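Local coordinates for L-ornithine N(5)-monooxygenase (Pseudomonas aeruginosa, PDB 3S5W), which hydroxylates the side-chain amine of L-ornithine, using FAD, NADPH and oxygen, to begin the synthesis of the siderophore pyoverdin, at residues D268-P271 against F272-E275. Numbering follows the deposited sequence.
Sequences DDSP and FVNE. With ONH (N~5~-hydroxy-L-ornithine), chain E.
The carboxylate of Asp268 lies with one face against Val273, whose CG1 sits over that face, 3.5 Å from Asp268 CG, while Val273 CG2 leans toward OD2. Water 1 lies in the plane of the Phe272 ring, at its edge. The Asn274 amide presents both polar ends to the hydroxyornithine product: OD1 accepts from the ligand N at 2.7 Å, and ND2 donates to the ligand O at 2.9 Å in a fairly straight bond (161°). Asp268 OD1 takes two donors, Ser270 N at 3.0 Å, making an Asx turn, and Ser270 OG at 2.7 Å through the syn lone pair. Turned between its backbone N and carbonyl carbon (chi1 64°), Ser270 OG reaches that oxygen and also accepts from water 1, which in turn accepts from Val273 N (2.9 Å). Ser270 O accepts from Asn274 N (2.8 Å), a helix-like i to i+4 bond that helps hold the Asn274 backbone. Asp268 and Ser270 probably help order the turn carrying Asn274, as a second shell to the ligand. Asn274 itself is first-shell, with Lys89, Asn304 and Ser430; its acceptor faces the amino group and its donor the carboxylate, consistent with recognition of the amino-acid end, away from the hydroxylated nitrogen.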
ATOM      1  N   ASP A 268       3.628  17.368  -2.756  1.00 23.21           N
ATOM      2  CA  ASP A 268       2.673  18.432  -3.041  1.00 24.30           C
ATOM      3  C   ASP A 268       1.263  18.044  -2.558  1.00 24.71           C
ATOM      4  O   ASP A 268       0.602  17.205  -3.170  1.00 24.10           O
ATOM      5  CB  ASP A 268       2.648  18.764  -4.543  1.00 24.71           C
ATOM      6  CG  ASP A 268       1.958  20.114  -4.850  1.00 26.76           C
ATOM      7  OD1 ASP A 268       1.236  20.639  -3.958  1.00 23.20           O
ATOM      8  OD2 ASP A 268       2.133  20.630  -5.995  1.00 23.52           O
ATOM      9  N   ASP A 269       0.823  18.669  -1.459  1.00 24.14           N
ATOM     10  CA  ASP A 269      -0.584  18.624  -1.035  1.00 24.64           C
ATOM     11  C   ASP A 269      -1.199  20.058  -0.932  1.00 23.70           C
ATOM     12  O   ASP A 269      -2.185  20.257  -0.228  1.00 24.04           O
ATOM     13  CB  ASP A 269      -0.705  17.855   0.306  1.00 25.36           C
ATOM     14  CG  ASP A 269      -0.073  18.625   1.473  1.00 28.93           C
ATOM     15  OD1 ASP A 269       0.774  19.516   1.215  1.00 28.36           O
ATOM     16  OD2 ASP A 269      -0.464  18.376   2.633  1.00 32.36           O
ATOM     17  N   SER A 270      -0.643  21.030  -1.668  1.00 22.63           N
ATOM     18  CA  SER A 270      -1.244  22.374  -1.749  1.00 22.22           C
ATOM     19  C   SER A 270      -2.685  22.205  -2.309  1.00 21.80           C
ATOM     20  O   SER A 270      -2.954  21.254  -3.070  1.00 21.24           O
ATOM     21  CB  SER A 270      -0.368  23.329  -2.623  1.00 21.72           C
ATOM     22  OG  SER A 270      -0.313  22.882  -3.982  1.00 23.94           O
ATOM     23  N   PRO A 271      -3.611  23.110  -1.933  1.00 21.86           N
ATOM     24  CA  PRO A 271      -5.032  22.784  -2.075  1.00 22.05           C
ATOM     25  C   PRO A 271      -5.604  22.652  -3.511  1.00 22.30           C
ATOM     26  O   PRO A 271      -6.482  21.798  -3.740  1.00 21.88           O
ATOM     27  CB  PRO A 271      -5.738  23.871  -1.240  1.00 21.84           C
ATOM     28  CG  PRO A 271      -4.769  25.028  -1.210  1.00 23.63           C
ATOM     29  CD  PRO A 271      -3.403  24.345  -1.138  1.00 22.82           C
ATOM     30  N   PHE A 272      -5.144  23.461  -4.469  1.00 20.93           N
ATOM     31  CA  PHE A 272      -5.620  23.285  -5.852  1.00 21.39           C
ATOM     32  C   PHE A 272      -5.103  21.966  -6.435  1.00 21.11           C
ATOM     33  O   PHE A 272      -5.871  21.203  -7.019  1.00 21.68           O
ATOM     34  CB  PHE A 272      -5.179  24.431  -6.776  1.00 20.70           C
ATOM     35  CG  PHE A 272      -5.833  25.749  -6.447  1.00 22.88           C
ATOM     36  CD1 PHE A 272      -7.089  26.063  -6.959  1.00 23.81           C
ATOM     37  CD2 PHE A 272      -5.182  26.664  -5.624  1.00 21.69           C
ATOM     38  CE1 PHE A 272      -7.689  27.290  -6.671  1.00 24.47           C
ATOM     39  CE2 PHE A 272      -5.790  27.895  -5.316  1.00 20.90           C
ATOM     40  CZ  PHE A 272      -7.031  28.199  -5.843  1.00 22.09           C
ATOM     41  N   VAL A 273      -3.803  21.734  -6.294  1.00 20.78           N
ATOM     42  CA  VAL A 273      -3.186  20.467  -6.707  1.00 21.18           C
ATOM     43  C   VAL A 273      -3.906  19.267  -6.059  1.00 21.64           C
ATOM     44  O   VAL A 273      -4.167  18.243  -6.719  1.00 22.16           O
ATOM     45  CB  VAL A 273      -1.681  20.495  -6.361  1.00 21.16           C
ATOM     46  CG1 VAL A 273      -1.043  19.083  -6.420  1.00 20.60           C
ATOM     47  CG2 VAL A 273      -0.961  21.466  -7.285  1.00 21.66           C
ATOM     48  N   ASN A 274      -4.247  19.410  -4.776  1.00 21.83           N
ATOM     49  CA  ASN A 274      -4.821  18.284  -4.025  1.00 22.65           C
ATOM     50  C   ASN A 274      -6.194  17.847  -4.532  1.00 23.07           C
ATOM     51  O   ASN A 274      -6.674  16.742  -4.193  1.00 22.77           O
ATOM     52  CB  ASN A 274      -4.870  18.547  -2.515  1.00 22.88           C
ATOM     53  CG  ASN A 274      -4.695  17.251  -1.707  1.00 24.70           C
ATOM     54  OD1 ASN A 274      -3.722  16.518  -1.909  1.00 23.47           O
ATOM     55  ND2 ASN A 274      -5.625  16.974  -0.815  1.00 22.42           N
ATOM     56  N   GLU A 275      -6.810  18.707  -5.346  1.00 21.70           N
ATOM     57  CA  GLU A 275      -8.046  18.324  -6.046  1.00 24.27           C
ATOM     58  C   GLU A 275      -7.885  17.091  -6.966  1.00 23.16           C
ATOM     59  O   GLU A 275      -8.892  16.456  -7.309  1.00 23.75           O
ATOM     60  CB  GLU A 275      -8.660  19.506  -6.793  1.00 24.54           C
ATOM     61  CG  GLU A 275      -9.247  20.512  -5.765  1.00 28.11           C
ATOM     62  CD  GLU A 275      -9.978  21.668  -6.388  1.00 33.60           C
ATOM     63  OE1 GLU A 275      -9.994  21.764  -7.628  1.00 32.66           O
ATOM     64  OE2 GLU A 275     -10.509  22.503  -5.625  1.00 34.58           O
TER
HETATM   65  C   ONH E 445      -5.030  13.226  -0.452  1.00 25.05           C
HETATM   66  N   ONH E 445      -2.808  14.264  -0.688  1.00 22.25           N
HETATM   67  O   ONH E 445      -5.303  14.259   0.229  1.00 24.14           O
HETATM   68  CA  ONH E 445      -3.601  13.023  -0.867  1.00 23.88           C
HETATM   69  CB  ONH E 445      -3.010  11.826  -0.113  1.00 23.66           C
HETATM   70  CD  ONH E 445      -1.019  10.394   0.124  1.00 26.13           C
HETATM   71  NE  ONH E 445       0.309  10.215  -0.402  1.00 26.18           N
HETATM   72  CG  ONH E 445      -1.600  11.574  -0.622  1.00 23.28           C
HETATM   73  OZ  ONH E 445       1.205   9.513   0.373  1.00 41.06           O
HETATM   74  OXT ONH E 445      -5.877  12.358  -0.809  1.00 24.62           O
HETATM   75  O   HOH W   1      -2.280  24.008  -5.247  1.00 20.87           O